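Local coordinates for protein hemin degrading factor (Pseudomonas aeruginosa, PDB 4MF9) that binds haem, takes part in haem trafficking and probably also degrades haem, at residues A67-A72 and E167-R172; K250-A255 and F289-P294. All coordinates share one frame; numbering follows the deposited sequence.

The two contacts lie in series along the chain, one in each of its two HemS/ChuX regions. Contact 1 joins two helices, 66-72 and 166-173, whereas contact 2 sets helix 247-258 against strand 288-293. Their centres are 35 Å apart and their nearest atoms about 21 Å, so neither touches the other. A single antiparallel sheet nevertheless connects them: strands 78-84 and 151-157, next to the helices of contact 1 in sequence, belong to the same sheet as strand 288-293, and the two halves of the chain meet within it where 88-93 pairs with 296-301. Both contacts are parts of the scaffold, away from the haem pocket.

Contact 1. Residues A67-A72 and E167-R172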
ATOM      1  N   ALA A  67      19.423  -0.779  -0.059  1.00 24.03           N
ATOM      2  CA  ALA A  67      20.110  -1.631   0.911  1.00 21.29           C
ATOM      3  C   ALA A  67      20.695  -0.851   2.091  1.00 18.61           C
ATOM      4  O   ALA A  67      20.732  -1.365   3.203  1.00 21.10           O
ATOM      5  CB  ALA A  67      21.188  -2.448   0.226  1.00 24.03           C
ATOM      6  N   ALA A  68      21.178   0.369   1.852  1.00 20.79           N
ATOM      7  CA  ALA A  68      21.617   1.231   2.957  1.00 21.36           C
ATOM      8  C   ALA A  68      20.463   2.032   3.585  1.00 18.65           C
ATOM      9  O   ALA A  68      20.349   2.127   4.814  1.00 15.89           O
ATOM     10  CB  ALA A  68      22.743   2.167   2.506  1.00 18.73           C
ATOM     11  N   LEU A  69      19.619   2.620   2.743  1.00 17.75           N
ATOM     12  CA  LEU A  69      18.539   3.497   3.213  1.00 15.57           C
ATOM     13  C   LEU A  69      17.531   2.778   4.118  1.00 16.41           C
ATOM     14  O   LEU A  69      17.242   3.236   5.225  1.00 16.85           O
ATOM     15  CB  LEU A  69      17.831   4.124   2.004  1.00 17.70           C
ATOM     16  CG  LEU A  69      16.723   5.178   2.115  1.00 17.95           C
ATOM     17  CD1 LEU A  69      15.358   4.531   2.038  1.00 17.27           C
ATOM     18  CD2 LEU A  69      16.844   6.035   3.373  1.00 14.95           C
ATOM     19  N   LEU A  70      16.999   1.653   3.651  1.00 17.56           N
ATOM     20  CA  LEU A  70      15.951   0.945   4.400  1.00 16.18           C
ATOM     21  C   LEU A  70      16.328   0.529   5.831  1.00 16.56           C
ATOM     22  O   LEU A  70      15.577   0.801   6.750  1.00 16.15           O
ATOM     23  CB  LEU A  70      15.402  -0.243   3.600  1.00 16.04           C
ATOM     24  CG  LEU A  70      14.726   0.126   2.281  1.00 17.21           C
ATOM     25  CD1 LEU A  70      14.462  -1.119   1.436  1.00 14.74           C
ATOM     26  CD2 LEU A  70      13.439   0.897   2.536  1.00 18.01           C
ATOM     27  N   PRO A  71      17.493  -0.123   6.031  1.00 18.78           N
ATOM     28  CA  PRO A  71      17.870  -0.422   7.421  1.00 19.25           C
ATOM     29  C   PRO A  71      18.086   0.849   8.231  1.00 20.07           C
ATOM     30  O   PRO A  71      17.736   0.893   9.414  1.00 19.55           O
ATOM     31  CB  PRO A  71      19.206  -1.169   7.276  1.00 21.74           C
ATOM     32  CG  PRO A  71      19.211  -1.683   5.896  1.00 23.97           C
ATOM     33  CD  PRO A  71      18.464  -0.672   5.075  1.00 22.59           C
ATOM     34  N   ALA A  72      18.639   1.881   7.594  1.00 20.58           N
ATOM     35  CA  ALA A  72      18.933   3.145   8.278  1.00 21.96           C
ATOM     36  C   ALA A  72      17.689   3.822   8.849  1.00 23.50           C
ATOM     37  O   ALA A  72      17.771   4.532   9.855  1.00 21.64           O
ATOM     38  CB  ALA A  72      19.681   4.099   7.350  1.00 13.93           C
ATOM     39  N   GLU A 167      19.596  14.300  10.497  1.00 26.75           N
ATOM     40  CA  GLU A 167      20.588  14.915   9.662  1.00 26.71           C
ATOM     41  C   GLU A 167      21.728  14.032   9.211  1.00 22.68           C
ATOM     42  O   GLU A 167      22.079  14.045   8.084  1.00 24.02           O
ATOM     43  CB  GLU A 167      21.061  16.223  10.228  1.00 32.97           C
ATOM     44  CG  GLU A 167      21.212  17.293   9.160  1.00 38.43           C
ATOM     45  CD  GLU A 167      19.919  17.739   8.513  1.00 39.70           C
ATOM     46  OE1 GLU A 167      19.748  17.512   7.301  1.00 37.21           O
ATOM     47  OE2 GLU A 167      19.077  18.340   9.206  1.00 42.60           O
ATOM     48  N   PRO A 168      22.256  13.232  10.097  1.00 23.42           N
ATOM     49  CA  PRO A 168      23.309  12.306   9.662  1.00 26.14           C
ATOM     50  C   PRO A 168      22.805  11.301   8.635  1.00 28.11           C
ATOM     51  O   PRO A 168      23.559  10.911   7.737  1.00 23.90           O
ATOM     52  CB  PRO A 168      23.673  11.572  10.953  1.00 30.04           C
ATOM     53  CG  PRO A 168      23.360  12.541  12.029  1.00 30.73           C
ATOM     54  CD  PRO A 168      22.109  13.232  11.565  1.00 27.59           C
ATOM     55  N   LEU A 169      21.563  10.884   8.760  1.00 24.01           N
ATOM     56  CA  LEU A 169      21.004  10.016   7.769  1.00 23.85           C
ATOM     57  C   LEU A 169      20.909  10.659   6.419  1.00 21.76           C
ATOM     58  O   LEU A 169      21.341  10.102   5.451  1.00 22.57           O
ATOM     59  CB  LEU A 169      19.617   9.613   8.209  1.00 25.36           C
ATOM     60  CG  LEU A 169      19.011   8.346   7.681  1.00 23.82           C
ATOM     61  CD1 LEU A 169      17.779   8.134   8.515  1.00 25.51           C
ATOM     62  CD2 LEU A 169      18.607   8.677   6.297  1.00 24.42           C
ATOM     63  N   VAL A 170      20.397  11.869   6.390  1.00 18.22           N
ATOM     64  CA  VAL A 170      20.282  12.611   5.138  1.00 19.60           C
ATOM     65  C   VAL A 170      21.648  12.827   4.458  1.00 22.31           C
ATOM     66  O   VAL A 170      21.808  12.546   3.265  1.00 24.37           O
ATOM     67  CB  VAL A 170      19.536  13.946   5.347  1.00 22.61           C
ATOM     68  CG1 VAL A 170      19.695  14.846   4.137  1.00 23.23           C
ATOM     69  CG2 VAL A 170      18.055  13.698   5.625  1.00 19.33           C
ATOM     70  N   GLU A 171      22.641  13.243   5.222  1.00 22.93           N
ATOM     71  CA  GLU A 171      23.964  13.538   4.670  1.00 26.13           C
ATOM     72  C   GLU A 171      24.628  12.316   4.078  1.00 24.93           C
ATOM     73  O   GLU A 171      25.211  12.398   3.062  1.00 26.56           O
ATOM     74  CB  GLU A 171      24.896  14.273   5.661  1.00 27.76           C
ATOM     75  CG  GLU A 171      26.398  14.060   5.465  1.00 29.23           C
ATOM     76  CD  GLU A 171      26.976  14.869   4.311  1.00 31.86           C
ATOM     77  OE1 GLU A 171      28.170  14.693   4.024  1.00 33.84           O
ATOM     78  OE2 GLU A 171      26.269  15.702   3.746  1.00 32.80           O
ATOM     79  N   ARG A 172      24.509  11.202   4.749  1.00 24.84           N
ATOM     80  CA  ARG A 172      25.082   9.930   4.321  1.00 26.09           C
ATOM     81  C   ARG A 172      24.478   9.412   3.017  1.00 24.24           C
ATOM     82  O   ARG A 172      25.178   8.827   2.178  1.00 25.68           O
ATOM     83  CB  ARG A 172      24.893   8.899   5.436  1.00 27.54           C
ATOM     84  CG  ARG A 172      25.228   7.469   5.061  1.00 32.24           C
ATOM     85  CD  ARG A 172      25.259   6.607   6.311  1.00 32.30           C
ATOM     86  NE  ARG A 172      24.300   7.090   7.305  1.00 36.34           N
ATOM     87  CZ  ARG A 172      24.160   6.573   8.522  1.00 37.19           C
ATOM     88  NH1 ARG A 172      24.925   5.556   8.901  1.00 39.25           N
ATOM     89  NH2 ARG A 172      23.262   7.079   9.361  1.00 37.04           N
TER
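Helices 67-72 and 167-172 run in nearly opposite directions and come closest at A72 and L169, whose CA atoms are 7.2 Å apart. L169 carries the contact, touching with CG and with both of its methyls. With CG anti to the backbone N (chi1 -157°), the isobutyl group reaches across to the last residue of the facing helix segment. Its CG lies 4.3 Å from CB of A72, while CD1 comes to 3.8 Å from A72 O, a van der Waals contact between a methyl group and a carbonyl oxygen. The other methyl, CD2, meets CD2 of L69 at 4.3 Å, end to end. L69 sits almost one turn before A72, so the leucine from 167-172 touches two successive points on the same side of its neighbour.

The residue types suit these places. Alanine at 72 offers a single methyl, which lets the helix backbone approach the larger L169; the longer L69 has to extend to make its touch, and does so with CG anti to its own N (chi1 -175°). All three residues are buried, and the helices meet through van der Waals contacts alone, without a hydrogen bond between the two segments.

At the border R172 leans toward 67-72 without touching it, its NH2 forming a salt bridge with E75 just beyond that helix, while R63 NH1 bonds to R172 O. L169 also packs on L76. The contact is thus an antiparallel helix pair within the first HemS/ChuX region, away from the haem site. Helix 66-72 leads into strand 78-84 and helix 166-173 follows strand 151-157, two antiparallel neighbours in one sheet; on another side L70 rests on V99 and V101 of strand 99-101.

Contact 2. Residues K250-A255 and F289-P294; sequences KLFEAA and FNVLDP
F289 brings the edge of its ring against the root of the F252 side chain: CE2 lies 3.5 Å from F252 CB, with CZ almost as near. CE2 also reaches CD2 of F252 at 3.6 Å. The two rings are inclined at 41° with centroids 5.6 Å apart, an oblique pairing that is neither a parallel stack nor a T-shape. The strand turns F289 to the helix, and CG anti to the backbone N carries the ring on to F252. Phenylalanine suits both places, since a flat, wide, apolar group can span the gap between a helix and a sheet.

That gap is 10.3 Å between the axes of 250-255 and 289-293, which run nearly parallel, 27° apart: a helix laid on the face of an antiparallel sheet. Helix and strand both belong to the second HemS/ChuX region, strand 288-293 lying between 296-301 and 282-285. Residues of the strand alternate, so F289 and V291 point to the helix while N290 points from it, its amide bonded to H299 ND1 and K283 O on the flanking strands. V291, beta-branched and at home in a strand, adds CG2 at 4.3 Å from F252 CD1.

E253 closes the outer border. Its extended chain sets OE2 4.1 Å from CE1 of F289, at the ring edge and near the ring plane, where the partly positive C-H groups are probably mildly attractive to a carboxylate; the carboxylate plane itself stands at 89° to the ring. W284 of strand 282-285 meets F289 edge-to-face and touches E253, while L251, A254 and A255 turn to L353 of helix 348-355.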
ATOM      1  N   LYS A 250     -19.183  -3.046   6.935  1.00 18.72           N
ATOM      2  CA  LYS A 250     -19.947  -3.768   7.918  1.00 15.78           C
ATOM      3  C   LYS A 250     -19.143  -4.817   8.611  1.00 18.49           C
ATOM      4  O   LYS A 250     -19.299  -4.994   9.740  1.00 16.02           O
ATOM      5  CB  LYS A 250     -21.191  -4.332   7.321  1.00 17.19           C
ATOM      6  CG  LYS A 250     -22.231  -3.285   7.076  1.00 18.04           C
ATOM      7  CD  LYS A 250     -23.062  -3.625   5.912  1.00 25.28           C
ATOM      8  CE  LYS A 250     -24.292  -2.768   5.879  1.00 29.44           C
ATOM      9  NZ  LYS A 250     -25.413  -3.471   5.268  1.00 31.78           N
ATOM     10  N   LEU A 251     -18.257  -5.483   7.872  1.00 16.75           N
ATOM     11  CA  LEU A 251     -17.339  -6.474   8.442  1.00 15.05           C
ATOM     12  C   LEU A 251     -16.345  -5.830   9.411  1.00 16.69           C
ATOM     13  O   LEU A 251     -16.056  -6.392  10.475  1.00 14.78           O
ATOM     14  CB  LEU A 251     -16.614  -7.274   7.343  1.00 12.01           C
ATOM     15  CG  LEU A 251     -15.744  -8.423   7.858  1.00 15.05           C
ATOM     16  CD1 LEU A 251     -15.752  -9.592   6.908  1.00 15.75           C
ATOM     17  CD2 LEU A 251     -14.312  -7.933   8.048  1.00 16.13           C
ATOM     18  N   PHE A 252     -15.805  -4.669   9.034  1.00 14.02           N
ATOM     19  CA  PHE A 252     -14.959  -3.898   9.942  1.00 16.84           C
ATOM     20  C   PHE A 252     -15.728  -3.600  11.228  1.00 15.49           C
ATOM     21  O   PHE A 252     -15.224  -3.836  12.333  1.00 15.20           O
ATOM     22  CB  PHE A 252     -14.529  -2.578   9.292  1.00 14.87           C
ATOM     23  CG  PHE A 252     -13.270  -2.676   8.454  1.00 11.61           C
ATOM     24  CD1 PHE A 252     -12.032  -2.882   9.051  1.00 12.04           C
ATOM     25  CD2 PHE A 252     -13.329  -2.516   7.073  1.00 11.49           C
ATOM     26  CE1 PHE A 252     -10.867  -2.956   8.271  1.00 16.50           C
ATOM     27  CE2 PHE A 252     -12.176  -2.590   6.294  1.00  9.72           C
ATOM     28  CZ  PHE A 252     -10.945  -2.805   6.898  1.00 10.30           C
ATOM     29  N   GLU A 253     -16.958  -3.142  11.075  1.00 17.26           N
ATOM     30  CA  GLU A 253     -17.813  -2.770  12.187  1.00 18.81           C
ATOM     31  C   GLU A 253     -18.063  -3.957  13.095  1.00 22.56           C
ATOM     32  O   GLU A 253     -17.942  -3.889  14.284  1.00 19.91           O
ATOM     33  CB  GLU A 253     -19.113  -2.234  11.633  1.00 21.73           C
ATOM     34  CG  GLU A 253     -19.081  -0.756  11.425  1.00 22.94           C
ATOM     35  CD  GLU A 253     -20.141  -0.217  10.522  1.00 25.88           C
ATOM     36  OE1 GLU A 253     -20.801  -0.971   9.833  1.00 26.42           O
ATOM     37  OE2 GLU A 253     -20.292   1.001  10.477  1.00 29.35           O
ATOM     38  N   ALA A 254     -18.314  -5.105  12.491  1.00 25.79           N
ATOM     39  CA  ALA A 254     -18.550  -6.329  13.248  1.00 21.61           C
ATOM     40  C   ALA A 254     -17.271  -6.789  13.944  1.00 21.33           C
ATOM     41  O   ALA A 254     -17.312  -7.232  15.088  1.00 21.67           O
ATOM     42  CB  ALA A 254     -19.089  -7.420  12.337  1.00 25.82           C
ATOM     43  N   ALA A 255     -16.137  -6.691  13.251  1.00 18.57           N
ATOM     44  CA  ALA A 255     -14.844  -7.050  13.839  1.00 18.40           C
ATOM     45  C   ALA A 255     -14.483  -6.094  14.975  1.00 18.41           C
ATOM     46  O   ALA A 255     -13.851  -6.480  15.965  1.00 17.94           O
ATOM     47  CB  ALA A 255     -13.745  -7.043  12.769  1.00 15.09           C
ATOM     48  N   PHE A 289     -14.635   5.676   4.758  1.00 12.33           N
ATOM     49  CA  PHE A 289     -14.755   4.830   5.929  1.00 13.31           C
ATOM     50  C   PHE A 289     -13.381   4.738   6.564  1.00 14.51           C
ATOM     51  O   PHE A 289     -12.384   4.488   5.871  1.00 16.58           O
ATOM     52  CB  PHE A 289     -15.285   3.443   5.553  1.00 15.74           C
ATOM     53  CG  PHE A 289     -15.439   2.529   6.728  1.00 16.02           C
ATOM     54  CD1 PHE A 289     -16.525   2.664   7.587  1.00 17.62           C
ATOM     55  CD2 PHE A 289     -14.489   1.551   6.991  1.00 13.96           C
ATOM     56  CE1 PHE A 289     -16.671   1.828   8.683  1.00 21.02           C
ATOM     57  CE2 PHE A 289     -14.622   0.711   8.086  1.00 17.78           C
ATOM     58  CZ  PHE A 289     -15.718   0.838   8.929  1.00 18.94           C
ATOM     59  N   ASN A 290     -13.316   4.947   7.874  1.00 12.46           N
ATOM     60  CA  ASN A 290     -12.029   5.123   8.527  1.00 14.00           C
ATOM     61  C   ASN A 290     -11.812   4.246   9.743  1.00 12.41           C
ATOM     62  O   ASN A 290     -12.717   4.066  10.559  1.00 14.65           O
ATOM     63  CB  ASN A 290     -11.838   6.602   8.935  1.00 10.89           C
ATOM     64  CG  ASN A 290     -12.080   7.557   7.789  1.00 14.31           C
ATOM     65  OD1 ASN A 290     -11.206   7.758   6.935  1.00 12.33           O
ATOM     66  ND2 ASN A 290     -13.268   8.169   7.763  1.00 14.77           N
ATOM     67  N   VAL A 291     -10.606   3.696   9.856  1.00 11.36           N
ATOM     68  CA  VAL A 291     -10.137   3.109  11.108  1.00 14.05           C
ATOM     69  C   VAL A 291      -9.274   4.178  11.764  1.00 18.97           C
ATOM     70  O   VAL A 291      -8.398   4.746  11.111  1.00 14.17           O
ATOM     71  CB  VAL A 291      -9.321   1.827  10.874  1.00 14.89           C
ATOM     72  CG1 VAL A 291      -8.738   1.306  12.184  1.00 13.95           C
ATOM     73  CG2 VAL A 291     -10.198   0.765  10.240  1.00 12.56           C
ATOM     74  N   LEU A 292      -9.460   4.414  13.050  1.00 17.73           N
ATOM     75  CA  LEU A 292      -8.781   5.512  13.704  1.00 19.24           C
ATOM     76  C   LEU A 292      -8.245   5.194  15.054  1.00 21.18           C
ATOM     77  O   LEU A 292      -8.627   5.736  16.046  1.00 22.23           O
ATOM     78  CB  LEU A 292      -9.697   6.711  13.773  1.00 17.59           C
ATOM     79  CG  LEU A 292     -10.180   7.241  12.467  1.00 16.83           C
ATOM     80  CD1 LEU A 292     -11.324   8.156  12.782  1.00 19.26           C
ATOM     81  CD2 LEU A 292      -9.090   7.962  11.735  1.00 14.69           C
ATOM     82  N   ASP A 293      -7.345   4.273  15.069  1.00 18.99           N
ATOM     83  CA  ASP A 293      -6.793   3.762  16.318  1.00 23.09           C
ATOM     84  C   ASP A 293      -5.428   4.392  16.595  1.00 25.85           C
ATOM     85  O   ASP A 293      -4.782   4.912  15.675  1.00 23.39           O
ATOM     86  CB  ASP A 293      -6.683   2.232  16.254  1.00 19.14           C
ATOM     87  CG  ASP A 293      -8.039   1.547  16.335  1.00 21.29           C
ATOM     88  OD1 ASP A 293      -8.954   2.109  16.960  1.00 21.17           O
ATOM     89  OD2 ASP A 293      -8.191   0.445  15.772  1.00 20.67           O
ATOM     90  N   PRO A 294      -4.945   4.248  17.804  1.00 27.67           N
ATOM     91  CA  PRO A 294      -3.736   4.950  18.182  1.00 26.56           C
ATOM     92  C   PRO A 294      -2.558   4.603  17.254  1.00 29.07           C
ATOM     93  O   PRO A 294      -1.947   5.497  16.757  1.00 28.07           O
ATOM     94  CB  PRO A 294      -3.490   4.414  19.569  1.00 26.83           C
ATOM     95  CG  PRO A 294      -4.853   4.145  20.102  1.00 27.79           C
ATOM     96  CD  PRO A 294      -5.826   4.136  18.961  1.00 25.35           C
TER